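Local coordinates for penicillin binding protein 2X (Streptococcus thermophilus, PDB 5U47) that probably acts as a septal transpeptidase that cross-links peptidoglycan strands during cell division and is the target of beta-lactam antibiotics, at residues A[49-60]-A[103-114]; A[656-664]-A[676-684]. The protein carries 1 engineered substitution. One frame throughout, in Å; residues are numbered along the deposited sequence.

Contact 1: A[49-60]-A[103-114]; sequences SYSIYAIVSTSY and YQVSFGLKGKGI
Strand 49-55 pairs antiparallel with 104-105, Ala54 facing Val105, and after a loop the chain returns to pair Ile114 with Tyr50, where Gly113 and Ile114 both face Tyr50 in a G1 beta bulge. This belongs to a mixed beta sheet in the dimerisation domain, strand 104-105 lining one side of strand 42-55 and strand 134-143 the other. Across the break Gly111 O still accepts from Ile52 N, nearly along the C=O axis. Phe107 brings its ring edge to Ala54, CE1 lying 3.7 Å from CB of Ala54, while helices 72-86 and 90-97 cover this face. Ile52 CG2 packs between Phe107 CD1 and Ile114 CD1, 4.0 Å from each. The amide of Gln104 lies against Tyr53 CB and Ile55 CG1, its plane 38° from the Tyr53 ring; Gln104 NE2 sits 3.5 Å from CB of Tyr53 and is held by a hydrogen bond to Leu203 O. At the far end Tyr103 O accepts from both Val56 N and Ser57 N. Ser57 OG, turned away from its own amide nitrogen (chi1 179°), accepts from Ser59 N in an ST turn, and Ser57 CB makes a CH-pi contact over the Tyr103 ring face, 3.4 Å from its centroid and 3° off the normal.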
# COMPACT_ATOMS: atom_id res chain seq x y z
N SER A 49 -12.03 -18.37 19.84
CA SER A 49 -12.07 -19.76 20.28
C SER A 49 -12.06 -19.69 21.82
O SER A 49 -11.94 -18.60 22.41
CB SER A 49 -10.92 -20.57 19.70
OG SER A 49 -9.69 -20.10 20.17
N TYR A 50 -12.21 -20.82 22.48
CA TYR A 50 -12.35 -20.81 23.94
C TYR A 50 -11.48 -21.81 24.67
O TYR A 50 -11.15 -22.87 24.13
CB TYR A 50 -13.80 -21.06 24.29
CG TYR A 50 -14.74 -20.02 23.75
CD1 TYR A 50 -15.24 -20.12 22.46
CD2 TYR A 50 -15.13 -18.95 24.53
CE1 TYR A 50 -16.11 -19.16 21.95
CE2 TYR A 50 -16.01 -17.99 24.05
CZ TYR A 50 -16.49 -18.10 22.75
OH TYR A 50 -17.36 -17.16 22.25
N SER A 51 -11.11 -21.43 25.89
CA SER A 51 -10.30 -22.25 26.78
C SER A 51 -11.18 -22.58 27.97
O SER A 51 -11.76 -21.67 28.59
CB SER A 51 -9.04 -21.53 27.25
OG SER A 51 -8.17 -21.26 26.17
N ILE A 52 -11.25 -23.88 28.30
CA ILE A 52 -12.11 -24.35 29.39
C ILE A 52 -11.35 -24.42 30.72
O ILE A 52 -10.20 -24.86 30.77
CB ILE A 52 -12.78 -25.72 29.04
CG1 ILE A 52 -13.86 -26.06 30.08
CG2 ILE A 52 -11.77 -26.85 28.90
CD1 ILE A 52 -14.67 -27.30 29.74
N TYR A 53 -12.00 -23.97 31.78
CA TYR A 53 -11.44 -23.99 33.14
C TYR A 53 -12.43 -24.58 34.11
O TYR A 53 -13.64 -24.59 33.86
CB TYR A 53 -11.10 -22.57 33.61
CG TYR A 53 -10.05 -21.90 32.78
CD1 TYR A 53 -10.39 -21.22 31.60
CD2 TYR A 53 -8.71 -21.93 33.15
CE1 TYR A 53 -9.43 -20.61 30.82
CE2 TYR A 53 -7.74 -21.31 32.38
CZ TYR A 53 -8.11 -20.65 31.21
OH TYR A 53 -7.14 -20.04 30.43
N ALA A 54 -11.91 -25.08 35.22
CA ALA A 54 -12.74 -25.66 36.28
C ALA A 54 -12.29 -25.10 37.62
O ALA A 54 -11.12 -25.23 37.99
CB ALA A 54 -12.64 -27.19 36.27
N ILE A 55 -13.19 -24.42 38.33
CA ILE A 55 -12.87 -23.89 39.65
C ILE A 55 -13.18 -24.99 40.67
O ILE A 55 -14.34 -25.42 40.80
CB ILE A 55 -13.65 -22.61 39.97
CG1 ILE A 55 -13.19 -21.47 39.05
CG2 ILE A 55 -13.45 -22.23 41.45
CD1 ILE A 55 -13.95 -20.18 39.26
N VAL A 56 -12.14 -25.43 41.37
CA VAL A 56 -12.25 -26.52 42.37
C VAL A 56 -12.13 -26.07 43.82
O VAL A 56 -12.36 -26.87 44.73
CB VAL A 56 -11.20 -27.63 42.12
CG1 VAL A 56 -11.45 -28.31 40.78
CG2 VAL A 56 -9.76 -27.08 42.20
N SER A 57 -11.75 -24.80 44.05
CA SER A 57 -11.58 -24.30 45.42
C SER A 57 -12.86 -24.39 46.24
O SER A 57 -13.91 -23.92 45.80
CB SER A 57 -11.13 -22.83 45.42
OG SER A 57 -10.98 -22.35 46.75
N THR A 58 -12.76 -24.97 47.43
CA THR A 58 -13.90 -25.07 48.33
C THR A 58 -14.29 -23.69 48.90
O THR A 58 -15.35 -23.54 49.54
CB THR A 58 -13.66 -26.11 49.46
OG1 THR A 58 -12.46 -25.78 50.17
CG2 THR A 58 -13.53 -27.50 48.88
N SER A 59 -13.43 -22.69 48.67
CA SER A 59 -13.73 -21.31 49.09
C SER A 59 -14.64 -20.59 48.09
O SER A 59 -15.17 -19.52 48.41
CB SER A 59 -12.45 -20.49 49.29
OG SER A 59 -11.69 -20.99 50.38
N TYR A 60 -14.84 -21.16 46.91
CA TYR A 60 -15.67 -20.51 45.88
C TYR A 60 -17.16 -20.77 46.13
O TYR A 60 -17.79 -21.60 45.49
CB TYR A 60 -15.22 -20.97 44.49
CG TYR A 60 -15.82 -20.20 43.32
CD1 TYR A 60 -15.53 -18.86 43.12
CD2 TYR A 60 -16.62 -20.86 42.37
CE1 TYR A 60 -16.06 -18.16 42.03
CE2 TYR A 60 -17.14 -20.17 41.28
CZ TYR A 60 -16.87 -18.82 41.11
OH TYR A 60 -17.38 -18.14 40.03
N TYR A 103 -6.89 -23.35 42.67
CA TYR A 103 -8.16 -22.65 42.77
C TYR A 103 -8.96 -23.00 41.51
O TYR A 103 -10.05 -23.59 41.58
CB TYR A 103 -7.95 -21.13 42.90
CG TYR A 103 -9.11 -20.42 43.57
CD1 TYR A 103 -10.33 -20.25 42.91
CD2 TYR A 103 -8.99 -19.90 44.87
CE1 TYR A 103 -11.40 -19.60 43.53
CE2 TYR A 103 -10.05 -19.25 45.50
CZ TYR A 103 -11.26 -19.10 44.83
OH TYR A 103 -12.33 -18.46 45.43
N GLN A 104 -8.38 -22.66 40.37
CA GLN A 104 -8.96 -22.92 39.07
C GLN A 104 -7.92 -23.65 38.25
O GLN A 104 -6.76 -23.25 38.22
CB GLN A 104 -9.33 -21.60 38.39
CG GLN A 104 -10.13 -21.76 37.10
CD GLN A 104 -10.52 -20.42 36.50
OE1 GLN A 104 -9.69 -19.52 36.37
NE2 GLN A 104 -11.79 -20.29 36.11
N VAL A 105 -8.34 -24.71 37.57
CA VAL A 105 -7.44 -25.50 36.75
C VAL A 105 -7.88 -25.51 35.28
O VAL A 105 -9.07 -25.30 34.97
CB VAL A 105 -7.31 -26.95 37.27
CG1 VAL A 105 -6.96 -26.93 38.76
CG2 VAL A 105 -8.60 -27.74 37.04
N SER A 106 -6.92 -25.75 34.40
CA SER A 106 -7.15 -25.84 32.96
C SER A 106 -6.98 -27.29 32.51
O SER A 106 -6.77 -28.18 33.35
CB SER A 106 -6.22 -24.88 32.21
OG SER A 106 -4.87 -25.17 32.50
N PHE A 107 -7.06 -27.55 31.21
CA PHE A 107 -7.02 -28.92 30.70
C PHE A 107 -6.13 -29.11 29.47
O PHE A 107 -6.42 -29.95 28.61
CB PHE A 107 -8.46 -29.40 30.44
CG PHE A 107 -9.30 -29.47 31.69
CD1 PHE A 107 -10.01 -28.36 32.15
CD2 PHE A 107 -9.36 -30.64 32.43
CE1 PHE A 107 -10.77 -28.43 33.31
CE2 PHE A 107 -10.11 -30.72 33.59
CZ PHE A 107 -10.82 -29.61 34.03
N GLY A 108 -5.04 -28.34 29.39
CA GLY A 108 -4.06 -28.47 28.31
C GLY A 108 -4.52 -28.11 26.91
O GLY A 108 -5.52 -27.41 26.74
N LEU A 109 -3.80 -28.61 25.90
CA LEU A 109 -4.10 -28.31 24.49
C LEU A 109 -5.50 -28.68 24.04
O LEU A 109 -6.11 -27.92 23.28
CB LEU A 109 -3.07 -28.96 23.54
CG LEU A 109 -1.76 -28.20 23.29
CD1 LEU A 109 -1.07 -27.75 24.57
CD2 LEU A 109 -0.84 -29.09 22.44
N LYS A 110 -6.02 -29.82 24.48
CA LYS A 110 -7.39 -30.21 24.11
C LYS A 110 -8.42 -29.29 24.80
O LYS A 110 -9.57 -29.21 24.37
CB LYS A 110 -7.66 -31.68 24.42
CG LYS A 110 -6.87 -32.66 23.56
CD LYS A 110 -7.42 -34.07 23.70
CE LYS A 110 -6.69 -35.10 22.85
NZ LYS A 110 -5.36 -35.49 23.40
N GLY A 111 -7.99 -28.59 25.85
CA GLY A 111 -8.85 -27.65 26.58
C GLY A 111 -8.79 -26.22 26.09
O GLY A 111 -9.37 -25.32 26.71
N LYS A 112 -8.11 -26.01 24.96
CA LYS A 112 -7.95 -24.69 24.36
C LYS A 112 -8.28 -24.74 22.87
O LYS A 112 -8.25 -25.81 22.27
CB LYS A 112 -6.50 -24.22 24.53
CG LYS A 112 -6.08 -24.06 25.97
CD LYS A 112 -4.67 -23.51 26.09
CE LYS A 112 -4.38 -23.12 27.54
NZ LYS A 112 -3.06 -22.45 27.69
N GLY A 113 -8.58 -23.58 22.29
CA GLY A 113 -8.93 -23.50 20.88
C GLY A 113 -10.26 -24.15 20.55
O GLY A 113 -10.49 -24.58 19.42
N ILE A 114 -11.13 -24.22 21.55
CA ILE A 114 -12.44 -24.82 21.38
C ILE A 114 -13.33 -23.86 20.62
O ILE A 114 -13.41 -22.68 20.97
CB ILE A 114 -13.09 -25.10 22.76
CG1 ILE A 114 -12.19 -26.01 23.60
CG2 ILE A 114 -14.48 -25.69 22.58
CD1 ILE A 114 -12.60 -26.13 25.06
O HOH W 1 -8.43 -20.86 23.27

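Contact 2: A[656-664]-A[676-684]; sequences YGWTKKNVE and YKGGKSGTV
Lys660 lays its extended chain across one face of the Tyr676 ring, with CE almost directly above the centre, 3.6 Å from the centroid. The ammonium group goes a little further, and Lys660 NZ makes a cation-pi contact, 4.3 Å from the centroid of the Tyr676 ring and 23° off the ring normal. Because CG is anti to the backbone N (chi1 -175°) and every later torsion is also extended, the lysine reaches from the first turn of the helix over the ring. Its NZ donates to a water that in turn donates to Gly678 O, which ties the helix to the loop after strand 673-677. Lys680 crosses this chain at about a right angle and brings a second ammonium group near, but it is poorly ordered, so little rests on its exact position. The hydroxyl end of Tyr676 slides past Val663 and comes to rest by the aliphatic part of Glu664, with Tyr676 OH 3.2 Å from Glu664 CG. Both segments belong to a PASTA domain, in which one helix packs on a three-stranded sheet, here strands 673-677, 700-706 and 683-687. Thr659 is the N-cap of that helix, its OG1 accepting from Asn662 N. Deeper in, Val663 and Val684 meet through their CG2 methyls at 3.4 Å, tighter than usual for carbons, and Trp658 CB adds to the same apolar patch. The approach to the helix is stitched to the strand by two backbone bonds: Val684 N donates to Trp658 O in the carbonyl plane, and Gly657 N donates to Val684 O at 2.9 Å. That same Val684 O stands over the centre of the Tyr656 ring, 3.7 Å above its plane, while Tyr656 also touches Ile431 and Lys459, in loops far back along the chain.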
# COMPACT_ATOMS: atom_id res chain seq x y z
N TYR A 656 -2.74 22.60 -9.89
CA TYR A 656 -3.70 21.89 -10.72
C TYR A 656 -4.63 21.03 -9.84
O TYR A 656 -4.17 20.32 -8.93
CB TYR A 656 -3.02 21.01 -11.77
CG TYR A 656 -4.02 20.50 -12.78
CD1 TYR A 656 -4.82 19.38 -12.51
CD2 TYR A 656 -4.20 21.15 -13.98
CE1 TYR A 656 -5.76 18.93 -13.43
CE2 TYR A 656 -5.13 20.70 -14.90
CZ TYR A 656 -5.91 19.60 -14.62
OH TYR A 656 -6.83 19.18 -15.53
N GLY A 657 -5.92 21.14 -10.09
CA GLY A 657 -6.91 20.36 -9.33
C GLY A 657 -7.37 20.97 -8.00
O GLY A 657 -8.25 20.41 -7.36
N TRP A 658 -6.77 22.08 -7.57
CA TRP A 658 -7.22 22.75 -6.34
C TRP A 658 -8.64 23.29 -6.47
O TRP A 658 -9.02 23.83 -7.52
CB TRP A 658 -6.32 23.94 -5.99
CG TRP A 658 -4.99 23.61 -5.42
CD1 TRP A 658 -4.28 22.47 -5.60
CD2 TRP A 658 -4.16 24.48 -4.66
NE1 TRP A 658 -3.08 22.56 -4.95
CE2 TRP A 658 -2.98 23.78 -4.36
CE3 TRP A 658 -4.32 25.78 -4.16
CZ2 TRP A 658 -1.93 24.35 -3.62
CZ3 TRP A 658 -3.27 26.35 -3.40
CH2 TRP A 658 -2.10 25.63 -3.14
N THR A 659 -9.42 23.20 -5.40
CA THR A 659 -10.72 23.85 -5.39
C THR A 659 -10.54 25.36 -5.28
O THR A 659 -9.49 25.84 -4.82
CB THR A 659 -11.61 23.40 -4.21
OG1 THR A 659 -10.95 23.70 -2.96
CG2 THR A 659 -11.91 21.90 -4.32
N LYS A 660 -11.54 26.11 -5.72
CA LYS A 660 -11.48 27.57 -5.64
C LYS A 660 -11.35 28.01 -4.17
O LYS A 660 -10.59 28.92 -3.86
CB LYS A 660 -12.72 28.21 -6.28
CG LYS A 660 -12.63 29.73 -6.31
CD LYS A 660 -13.80 30.37 -7.03
CE LYS A 660 -13.62 31.89 -7.07
NZ LYS A 660 -14.59 32.56 -7.98
N LYS A 661 -12.07 27.34 -3.28
CA LYS A 661 -11.97 27.64 -1.83
C LYS A 661 -10.52 27.58 -1.37
O LYS A 661 -10.05 28.45 -0.64
CB LYS A 661 -12.81 26.64 -1.02
CG LYS A 661 -12.79 26.82 0.50
CD LYS A 661 -13.62 25.71 1.16
CE LYS A 661 -13.70 25.84 2.67
NZ LYS A 661 -12.38 25.69 3.34
N ASN A 662 -9.80 26.56 -1.81
CA ASN A 662 -8.39 26.42 -1.44
C ASN A 662 -7.47 27.46 -2.10
O ASN A 662 -6.56 27.97 -1.46
CB ASN A 662 -7.94 24.99 -1.59
CG ASN A 662 -8.56 24.09 -0.53
OD1 ASN A 662 -8.90 24.57 0.56
ND2 ASN A 662 -8.70 22.78 -0.83
N VAL A 663 -7.74 27.81 -3.35
CA VAL A 663 -7.00 28.86 -4.00
C VAL A 663 -7.20 30.16 -3.21
O VAL A 663 -6.24 30.87 -2.96
CB VAL A 663 -7.42 29.08 -5.47
CG1 VAL A 663 -6.68 30.26 -6.07
CG2 VAL A 663 -7.14 27.84 -6.31
N GLU A 664 -8.44 30.44 -2.81
CA GLU A 664 -8.76 31.66 -2.02
C GLU A 664 -8.08 31.68 -0.66
O GLU A 664 -7.59 32.72 -0.21
CB GLU A 664 -10.28 31.81 -1.81
CG GLU A 664 -11.09 32.11 -3.06
CD GLU A 664 -12.57 32.36 -2.78
OE1 GLU A 664 -13.43 31.82 -3.52
OE2 GLU A 664 -12.89 33.08 -1.80
N TYR A 676 -9.77 35.21 -11.47
CA TYR A 676 -10.32 33.93 -11.92
C TYR A 676 -10.93 33.97 -13.30
O TYR A 676 -11.52 34.96 -13.69
CB TYR A 676 -11.40 33.41 -10.95
CG TYR A 676 -10.87 33.13 -9.57
CD1 TYR A 676 -10.22 31.93 -9.28
CD2 TYR A 676 -10.99 34.08 -8.55
CE1 TYR A 676 -9.71 31.67 -8.01
CE2 TYR A 676 -10.49 33.84 -7.28
CZ TYR A 676 -9.86 32.63 -7.01
OH TYR A 676 -9.36 32.41 -5.75
N LYS A 677 -10.74 32.88 -14.03
CA LYS A 677 -11.39 32.64 -15.30
C LYS A 677 -12.16 31.33 -15.09
O LYS A 677 -11.56 30.32 -14.76
CB LYS A 677 -10.40 32.42 -16.44
CG LYS A 677 -9.59 33.61 -16.88
CD LYS A 677 -8.60 33.21 -17.97
CE LYS A 677 -9.27 32.70 -19.24
NZ LYS A 677 -8.25 32.39 -20.28
N GLY A 678 -13.48 31.36 -15.25
CA GLY A 678 -14.28 30.14 -15.11
C GLY A 678 -15.24 30.19 -13.95
O GLY A 678 -15.15 31.07 -13.09
N GLY A 679 -16.16 29.22 -13.92
CA GLY A 679 -17.20 29.13 -12.89
C GLY A 679 -16.65 28.76 -11.54
O GLY A 679 -15.71 27.97 -11.45
N LYS A 680 -17.25 29.32 -10.49
CA LYS A 680 -16.82 29.11 -9.09
C LYS A 680 -16.78 27.65 -8.62
O LYS A 680 -15.98 27.29 -7.75
CB LYS A 680 -17.70 29.95 -8.15
CG LYS A 680 -17.47 29.70 -6.66
CD LYS A 680 -17.94 30.85 -5.77
CE LYS A 680 -17.01 32.05 -5.86
NZ LYS A 680 -17.42 33.13 -4.92
N SER A 681 -17.64 26.82 -9.20
CA SER A 681 -17.74 25.39 -8.85
C SER A 681 -16.52 24.54 -9.23
O SER A 681 -16.33 23.43 -8.71
CB SER A 681 -18.98 24.80 -9.52
OG SER A 681 -19.10 23.41 -9.26
N GLY A 682 -15.69 25.04 -10.14
CA GLY A 682 -14.58 24.28 -10.65
C GLY A 682 -13.30 24.23 -9.84
O GLY A 682 -13.18 24.81 -8.76
N THR A 683 -12.37 23.48 -10.40
CA THR A 683 -11.06 23.28 -9.85
C THR A 683 -10.08 23.83 -10.88
O THR A 683 -10.39 23.91 -12.07
CB THR A 683 -10.75 21.79 -9.61
OG1 THR A 683 -11.10 21.05 -10.78
CG2 THR A 683 -11.54 21.24 -8.45
N VAL A 684 -8.91 24.17 -10.39
CA VAL A 684 -7.87 24.78 -11.20
C VAL A 684 -7.43 23.88 -12.36
O VAL A 684 -7.12 22.68 -12.17
CB VAL A 684 -6.65 25.09 -10.32
CG1 VAL A 684 -5.48 25.63 -11.14
CG2 VAL A 684 -7.03 26.05 -9.22
O HOH W 2 -15.19 31.75 -10.40

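Overall arrangement
The two contacts lie on opposite sides of the chain's centre, about 66 Å between centres, and share no structural element: contact 1 sits in the dimerisation domain and contact 2 in a PASTA domain. Each is only partly buried, mixing buried apolar side chains, such as Ile52 and Ala54 or Val663 and Val684, with exposed ones, such as Lys112 or Glu664. In contact 1 the union is chiefly strand to strand, a run of backbone bonds that bridges an interrupted edge, with apolar side chains turned to neighbouring helices. Contact 2 joins a helix and its approach to a sheet; two backbone bonds cross it, against seven in contact 1, and the rest is largely side-chain packing. Aromatic faces serve both.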